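Local atomic coordinates of deferrochelatase (Vibrio cholerae, PDB entry 5DE0), a protein that binds heme b and probably acts as a peroxidase of the dye-decolorizing (DyP) type, reducing peroxide while oxidising a second substrate. Residues 276-279 / 280-283; 293-296 / 297-301. All coordinates share one frame; numbering follows the deposited sequence.

Interaction 1: 276-279 / 280-283; sequences QLLR and FTKA. With HEM (protoporphyrin IX containing Fe), chain F.
Arg-279 lies alongside Phe-280, its CB over one face of the ring. This CB makes a CH-pi contact, 4.0 Å from the centroid of the Phe-280 ring and 26° off the ring normal. Farther out the chain bends at chi3, which brings one face of the guanidinium over CZ of Phe-280: CZ of Arg-279 comes to 3.8 Å from CZ of Phe-280, with the two planes 42° apart, tilted rather than stacked flat. The amide of Gln-276 limits how the guanidinium can turn, because NH1 of Arg-279 gives an in-plane hydrogen bond of 2.8 Å to OE1 of Gln-276, nearly along the C=O axis. At the edge of the Phe-280 ring sits the carbonyl of Leu-277, whose O accepts from N of Phe-280 at 3.0 Å and closes the turn of 3-10 helix. That same O touches CG2 of Thr-281 at 3.4 Å. The side chain of Leu-277 leaves in another direction: with CG anti to the backbone N (chi1 175°), CD2 reaches C3C of the heme at 3.5 Å, an apolar contact with the porphyrin in the cofactor pocket. Thr-281 turns its methyl to both leucines, CD2 of Leu-278 lying 4.2 Å from CG2 of Thr-281, while its OG1 is hydrogen-bonded to His-181. The short 3-10 turn thus leads the loop after helix 257-266 into strand 281-291, which pairs with strand 172-181; Leu-277 also rests on Ile-198 of helix 191-198, and Trp-186 of helix 183-188 meets Phe-280 edge-to-face.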
ATOM      1  N   GLN B 276      -5.206  21.329  18.705  1.00 32.55           N
ATOM      2  CA  GLN B 276      -6.283  20.423  19.090  1.00 33.42           C
ATOM      3  C   GLN B 276      -6.266  19.152  18.242  1.00 32.38           C
ATOM      4  O   GLN B 276      -6.667  18.085  18.707  1.00 32.64           O
ATOM      5  CB  GLN B 276      -7.640  21.119  18.965  1.00 33.73           C
ATOM      6  CG  GLN B 276      -7.856  22.252  19.956  1.00 34.71           C
ATOM      7  CD  GLN B 276      -8.016  21.761  21.382  1.00 38.37           C
ATOM      8  OE1 GLN B 276      -8.751  20.810  21.643  1.00 41.81           O
ATOM      9  NE2 GLN B 276      -7.323  22.408  22.313  1.00 46.04           N
ATOM     10  N   LEU B 277      -5.801  19.274  17.000  1.00 31.09           N
ATOM     11  CA  LEU B 277      -5.710  18.127  16.101  1.00 31.11           C
ATOM     12  C   LEU B 277      -4.733  17.082  16.629  1.00 30.48           C
ATOM     13  O   LEU B 277      -4.914  15.884  16.411  1.00 30.81           O
ATOM     14  CB  LEU B 277      -5.289  18.576  14.698  1.00 29.67           C
ATOM     15  CG  LEU B 277      -5.020  17.484  13.656  1.00 28.16           C
ATOM     16  CD1 LEU B 277      -6.260  16.632  13.415  1.00 28.74           C
ATOM     17  CD2 LEU B 277      -4.529  18.095  12.356  1.00 27.17           C
ATOM     18  N   LEU B 278      -3.708  17.543  17.343  1.00 31.09           N
ATOM     19  CA  LEU B 278      -2.667  16.661  17.862  1.00 31.34           C
ATOM     20  C   LEU B 278      -3.155  15.807  19.030  1.00 31.74           C
ATOM     21  O   LEU B 278      -2.397  15.017  19.590  1.00 31.55           O
ATOM     22  CB  LEU B 278      -1.447  17.478  18.283  1.00 31.20           C
ATOM     23  CG  LEU B 278      -0.743  18.206  17.136  1.00 30.07           C
ATOM     24  CD1 LEU B 278       0.424  19.039  17.644  1.00 29.84           C
ATOM     25  CD2 LEU B 278      -0.278  17.216  16.075  1.00 29.42           C
ATOM     26  N   ARG B 279      -4.423  15.971  19.396  1.00 33.51           N
ATOM     27  CA  ARG B 279      -5.049  15.118  20.400  1.00 37.82           C
ATOM     28  C   ARG B 279      -5.425  13.774  19.796  1.00 32.71           C
ATOM     29  O   ARG B 279      -5.625  12.792  20.510  1.00 31.82           O
ATOM     30  CB  ARG B 279      -6.295  15.789  20.984  1.00 34.42           C
ATOM     31  CG  ARG B 279      -6.014  16.972  21.887  1.00 35.18           C
ATOM     32  CD  ARG B 279      -7.298  17.732  22.173  1.00 36.49           C
ATOM     33  NE  ARG B 279      -8.354  16.854  22.670  1.00 39.24           N
ATOM     34  CZ  ARG B 279      -9.644  17.173  22.689  1.00 38.08           C
ATOM     35  NH1 ARG B 279     -10.046  18.350  22.229  1.00 38.10           N
ATOM     36  NH2 ARG B 279     -10.534  16.312  23.161  1.00 37.69           N
ATOM     37  N   PHE B 280      -5.516  13.738  18.471  1.00 30.78           N
ATOM     38  CA  PHE B 280      -6.039  12.572  17.772  1.00 31.29           C
ATOM     39  C   PHE B 280      -5.058  12.024  16.739  1.00 30.08           C
ATOM     40  O   PHE B 280      -5.383  11.101  15.993  1.00 29.47           O
ATOM     41  CB  PHE B 280      -7.369  12.922  17.103  1.00 31.69           C
ATOM     42  CG  PHE B 280      -8.357  13.569  18.029  1.00 32.47           C
ATOM     43  CD1 PHE B 280      -9.182  12.799  18.831  1.00 33.49           C
ATOM     44  CD2 PHE B 280      -8.455  14.949  18.103  1.00 32.66           C
ATOM     45  CE1 PHE B 280     -10.090  13.390  19.685  1.00 34.08           C
ATOM     46  CE2 PHE B 280      -9.366  15.549  18.956  1.00 33.89           C
ATOM     47  CZ  PHE B 280     -10.184  14.767  19.749  1.00 33.85           C
ATOM     48  N   THR B 281      -3.860  12.597  16.699  1.00 29.79           N
ATOM     49  CA  THR B 281      -2.810  12.100  15.819  1.00 29.26           C
ATOM     50  C   THR B 281      -1.438  12.402  16.409  1.00 29.74           C
ATOM     51  O   THR B 281      -1.282  13.337  17.194  1.00 29.10           O
ATOM     52  CB  THR B 281      -2.908  12.707  14.402  1.00 27.69           C
ATOM     53  OG1 THR B 281      -1.956  12.075  13.538  1.00 27.13           O
ATOM     54  CG2 THR B 281      -2.648  14.206  14.433  1.00 28.09           C
ATOM     55  N   LYS B 282      -0.450  11.594  16.039  1.00 28.46           N
ATOM     56  CA  LYS B 282       0.906  11.752  16.551  1.00 29.02           C
ATOM     57  C   LYS B 282       1.941  11.584  15.444  1.00 32.81           C
ATOM     58  O   LYS B 282       1.849  10.664  14.631  1.00 26.77           O
ATOM     59  CB  LYS B 282       1.179  10.746  17.674  1.00 30.56           C
ATOM     60  CG  LYS B 282       0.291  10.911  18.898  1.00 35.66           C
ATOM     61  CD  LYS B 282       0.587   9.850  19.943  1.00 36.29           C
ATOM     62  CE  LYS B 282      -0.270  10.045  21.183  1.00 41.59           C
ATOM     63  NZ  LYS B 282       0.014   9.013  22.218  1.00 48.00           N
ATOM     64  N   ALA B 283       2.927  12.475  15.419  1.00 29.97           N
ATOM     65  CA  ALA B 283       4.023  12.369  14.464  1.00 26.56           C
ATOM     66  C   ALA B 283       4.985  11.268  14.891  1.00 25.66           C
ATOM     67  O   ALA B 283       5.372  11.193  16.056  1.00 26.54           O
ATOM     68  CB  ALA B 283       4.751  13.700  14.336  1.00 25.18           C
TER
HETATM   69  CHA HEM F 401      -4.837  23.271   6.455  1.00 24.51           C
HETATM   70  CHB HEM F 401      -0.103  23.206   7.511  1.00 23.66           C
HETATM   71  CHC HEM F 401      -0.601  18.875   9.668  1.00 23.49           C
HETATM   72  CHD HEM F 401      -5.088  18.581   7.850  1.00 24.63           C
HETATM   73  C1A HEM F 401      -3.513  23.636   6.555  1.00 24.82           C
HETATM   74  C2A HEM F 401      -2.922  24.864   6.063  1.00 25.10           C
HETATM   75  C3A HEM F 401      -1.616  24.843   6.352  1.00 24.49           C
HETATM   76  C4A HEM F 401      -1.333  23.602   7.040  1.00 23.72           C
HETATM   77  CMA HEM F 401      -0.578  25.938   6.022  1.00 23.93           C
HETATM   78  CAA HEM F 401      -3.679  25.996   5.333  1.00 24.63           C
HETATM   79  CBA HEM F 401      -3.903  27.146   6.314  1.00 26.60           C
HETATM   80  CGA HEM F 401      -4.780  28.194   5.686  1.00 26.68           C
HETATM   81  O1A HEM F 401      -6.021  27.992   5.649  1.00 26.84           O
HETATM   82  O2A HEM F 401      -4.235  29.230   5.229  1.00 27.26           O
HETATM   83  C1B HEM F 401       0.151  22.077   8.255  1.00 23.33           C
HETATM   84  C2B HEM F 401       1.376  21.805   8.973  1.00 23.47           C
HETATM   85  C3B HEM F 401       1.260  20.618   9.568  1.00 23.67           C
HETATM   86  C4B HEM F 401      -0.060  20.080   9.258  1.00 22.62           C
HETATM   87  CMB HEM F 401       2.618  22.723   9.034  1.00 22.57           C
HETATM   88  CAB HEM F 401       2.385  19.998  10.426  1.00 21.91           C
HETATM   89  CBB HEM F 401       2.282  18.788  10.973  1.00 23.47           C
HETATM   90  C1C HEM F 401      -1.852  18.392   9.339  1.00 23.69           C
HETATM   91  C2C HEM F 401      -2.395  17.092   9.692  1.00 24.21           C
HETATM   92  C3C HEM F 401      -3.640  17.017   9.182  1.00 24.32           C
HETATM   93  C4C HEM F 401      -3.915  18.267   8.502  1.00 24.78           C
HETATM   94  CMC HEM F 401      -1.624  16.026  10.505  1.00 22.87           C
HETATM   95  CAC HEM F 401      -4.687  15.876   9.249  1.00 23.95           C
HETATM   96  CBC HEM F 401      -4.546  14.751   9.956  1.00 25.54           C
HETATM   97  C1D HEM F 401      -5.486  19.829   7.420  1.00 24.16           C
HETATM   98  C2D HEM F 401      -6.846  20.215   7.121  1.00 24.82           C
HETATM   99  C3D HEM F 401      -6.769  21.682   6.682  1.00 24.26           C
HETATM  100  C4D HEM F 401      -5.369  22.036   6.761  1.00 24.13           C
HETATM  101  CMD HEM F 401      -8.114  19.340   7.220  1.00 24.94           C
HETATM  102  CAD HEM F 401      -7.942  22.587   6.255  1.00 24.58           C
HETATM  103  CBD HEM F 401      -8.220  22.440   4.764  1.00 24.72           C
HETATM  104  CGD HEM F 401      -7.042  22.940   3.970  1.00 25.80           C
HETATM  105  O1D HEM F 401      -6.216  22.099   3.529  1.00 24.26           O
HETATM  106  O2D HEM F 401      -6.926  24.177   3.771  1.00 25.58           O
HETATM  107  NA  HEM F 401      -2.513  22.890   7.146  1.00 25.41           N
HETATM  108  NB  HEM F 401      -0.703  21.006   8.452  1.00 24.74           N
HETATM  109  NC  HEM F 401      -2.808  19.079   8.617  1.00 25.38           N
HETATM  110  ND  HEM F 401      -4.655  20.923   7.197  1.00 25.53           N
HETATM  111 FE   HEM F 401      -2.714  21.003   7.924  1.00 29.49          FE

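Interaction 2: 293-296 / 297-301; sequences SQVM and LQELT
Met-296 holds CG anti to its own amide nitrogen (chi1 173°), whereas Leu-300 puts CG beside its nitrogen (chi1 -74°), and the two side chains thereby meet one helical turn apart. CG of Met-296 lies 4.1 Å from CD2 of Leu-300, and CG of Leu-300 sits 3.2 Å from the carbonyl O of Met-296. That carbonyl O also accepts from N of Glu-299 at 2.9 Å, the donor standing well above the carbonyl plane. On another side, CG of Gln-298, set beside its backbone N by chi1 (-60°), lies 3.3 Å from O of Gln-294. One water donates to O of Gln-294 and accepts from NE2 of Gln-298, 3.2 Å away, while NE2 is hydrogen-bonded to the carbonyl of Lys-38 as well. CG of Glu-299 lies 3.2 Å from O of Val-295. At the start, OG of Ser-293 takes a weak, long bond from N of Met-296, and O of Ser-293 accepts from N of Leu-297 at 3.1 Å. A serine N-cap opening a short amphipathic helix is the motif here, with Leu-297 of the helix and Leu-300 just after it set against Phe-62 of strand 57-62.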
ATOM      1  N   SER B 293      17.281  22.480  -7.518  1.00 24.94           N
ATOM      2  CA  SER B 293      16.822  22.497  -8.899  1.00 26.61           C
ATOM      3  C   SER B 293      17.360  21.275  -9.639  1.00 27.56           C
ATOM      4  O   SER B 293      18.242  20.575  -9.135  1.00 27.55           O
ATOM      5  CB  SER B 293      17.264  23.783  -9.594  1.00 27.58           C
ATOM      6  OG  SER B 293      18.664  23.956  -9.475  1.00 26.91           O
ATOM      7  N   GLN B 294      16.828  21.015 -10.827  1.00 27.75           N
ATOM      8  CA  GLN B 294      17.269  19.872 -11.616  1.00 30.48           C
ATOM      9  C   GLN B 294      18.747  19.992 -11.972  1.00 30.72           C
ATOM     10  O   GLN B 294      19.479  19.002 -11.973  1.00 35.58           O
ATOM     11  CB  GLN B 294      16.435  19.741 -12.890  1.00 30.73           C
ATOM     12  CG  GLN B 294      14.936  19.711 -12.659  1.00 30.42           C
ATOM     13  CD  GLN B 294      14.170  19.349 -13.915  1.00 32.37           C
ATOM     14  OE1 GLN B 294      14.713  18.726 -14.826  1.00 44.98           O
ATOM     15  NE2 GLN B 294      12.902  19.740 -13.970  1.00 30.98           N
ATOM     16  N   VAL B 295      19.176  21.216 -12.266  1.00 30.21           N
ATOM     17  CA  VAL B 295      20.557  21.478 -12.650  1.00 31.55           C
ATOM     18  C   VAL B 295      21.522  21.215 -11.499  1.00 32.03           C
ATOM     19  O   VAL B 295      22.502  20.488 -11.658  1.00 33.99           O
ATOM     20  CB  VAL B 295      20.742  22.927 -13.140  1.00 31.43           C
ATOM     21  CG1 VAL B 295      22.210  23.217 -13.409  1.00 33.23           C
ATOM     22  CG2 VAL B 295      19.910  23.173 -14.389  1.00 32.49           C
ATOM     23  N   MET B 296      21.241  21.805 -10.341  1.00 31.36           N
ATOM     24  CA  MET B 296      22.101  21.634  -9.174  1.00 31.95           C
ATOM     25  C   MET B 296      22.190  20.167  -8.766  1.00 32.57           C
ATOM     26  O   MET B 296      23.257  19.687  -8.386  1.00 33.54           O
ATOM     27  CB  MET B 296      21.600  22.478  -8.000  1.00 29.98           C
ATOM     28  CG  MET B 296      22.359  22.226  -6.704  1.00 31.20           C
ATOM     29  SD  MET B 296      21.959  23.383  -5.382  1.00 32.11           S
ATOM     30  CE  MET B 296      22.634  24.902  -6.045  1.00 35.73           C
ATOM     31  N   LEU B 297      21.068  19.459  -8.859  1.00 31.04           N
ATOM     32  CA  LEU B 297      21.022  18.037  -8.533  1.00 31.00           C
ATOM     33  C   LEU B 297      22.025  17.243  -9.366  1.00 31.97           C
ATOM     34  O   LEU B 297      22.689  16.341  -8.859  1.00 31.51           O
ATOM     35  CB  LEU B 297      19.610  17.485  -8.745  1.00 28.98           C
ATOM     36  CG  LEU B 297      19.432  15.980  -8.522  1.00 27.36           C
ATOM     37  CD1 LEU B 297      19.816  15.598  -7.100  1.00 26.93           C
ATOM     38  CD2 LEU B 297      18.004  15.549  -8.831  1.00 25.93           C
ATOM     39  N   GLN B 298      22.137  17.592 -10.643  1.00 31.98           N
ATOM     40  CA  GLN B 298      23.055  16.906 -11.544  1.00 33.62           C
ATOM     41  C   GLN B 298      24.488  17.413 -11.389  1.00 35.48           C
ATOM     42  O   GLN B 298      25.426  16.808 -11.908  1.00 36.74           O
ATOM     43  CB  GLN B 298      22.595  17.067 -12.997  1.00 32.13           C
ATOM     44  CG  GLN B 298      21.214  16.496 -13.269  1.00 31.30           C
ATOM     45  CD  GLN B 298      21.133  15.007 -12.996  1.00 29.83           C
ATOM     46  OE1 GLN B 298      22.024  14.246 -13.373  1.00 32.06           O
ATOM     47  NE2 GLN B 298      20.062  14.582 -12.332  1.00 28.26           N
ATOM     48  N   GLU B 299      24.652  18.522 -10.672  1.00 36.20           N
ATOM     49  CA  GLU B 299      25.970  19.125 -10.486  1.00 38.77           C
ATOM     50  C   GLU B 299      26.541  18.869  -9.095  1.00 38.33           C
ATOM     51  O   GLU B 299      27.666  19.267  -8.801  1.00 40.55           O
ATOM     52  CB  GLU B 299      25.910  20.633 -10.744  1.00 41.13           C
ATOM     53  CG  GLU B 299      25.628  21.013 -12.188  1.00 44.02           C
ATOM     54  CD  GLU B 299      26.738  20.598 -13.136  1.00 48.69           C
ATOM     55  OE1 GLU B 299      27.886  20.415 -12.674  1.00 53.73           O
ATOM     56  OE2 GLU B 299      26.465  20.455 -14.347  1.00 53.58           O
ATOM     57  N   LEU B 300      25.762  18.218  -8.238  1.00 36.50           N
ATOM     58  CA  LEU B 300      26.214  17.917  -6.883  1.00 38.04           C
ATOM     59  C   LEU B 300      27.347  16.902  -6.906  1.00 39.00           C
ATOM     60  O   LEU B 300      27.280  15.900  -7.611  1.00 37.62           O
ATOM     61  CB  LEU B 300      25.059  17.390  -6.028  1.00 36.96           C
ATOM     62  CG  LEU B 300      24.024  18.415  -5.563  1.00 39.73           C
ATOM     63  CD1 LEU B 300      22.867  17.728  -4.849  1.00 34.28           C
ATOM     64  CD2 LEU B 300      24.669  19.460  -4.666  1.00 37.51           C
ATOM     65  N   THR B 301      28.395  17.169  -6.135  1.00 42.11           N
ATOM     66  CA  THR B 301      29.527  16.254  -6.047  1.00 43.41           C
ATOM     67  C   THR B 301      30.036  16.145  -4.614  1.00 46.18           C
ATOM     68  O   THR B 301      29.979  17.110  -3.849  1.00 46.77           O
ATOM     69  CB  THR B 301      30.691  16.695  -6.967  1.00 45.35           C
ATOM     70  OG1 THR B 301      30.906  18.105  -6.826  1.00 46.39           O
ATOM     71  CG2 THR B 301      30.380  16.374  -8.422  1.00 42.86           C
TER
HETATM   72  O   HOH W   1      17.580  16.582 -12.209  1.00 29.55           O

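In the fold
Both contacts are local and consecutive, neither nested nor crossed: interaction 1 is complete before interaction 2 begins. From the N terminus, the chain first builds the sheet containing strand 57-62, then a second four-stranded antiparallel sheet containing strand 172-181, the paired ferredoxin-like halves expected of a DyP-type peroxidase. After helix 257-266, interaction 1 closes a tight turn beside the heme and starts strand 281-291, an outer strand of the second sheet. That strand carries the chain to interaction 2, where helix 294-299 packs on the first half. Their centres lie about 37 Å apart, on opposite sides of the chain's centre, and strand 281-291 runs between them, linking the heme side to the N-terminal half.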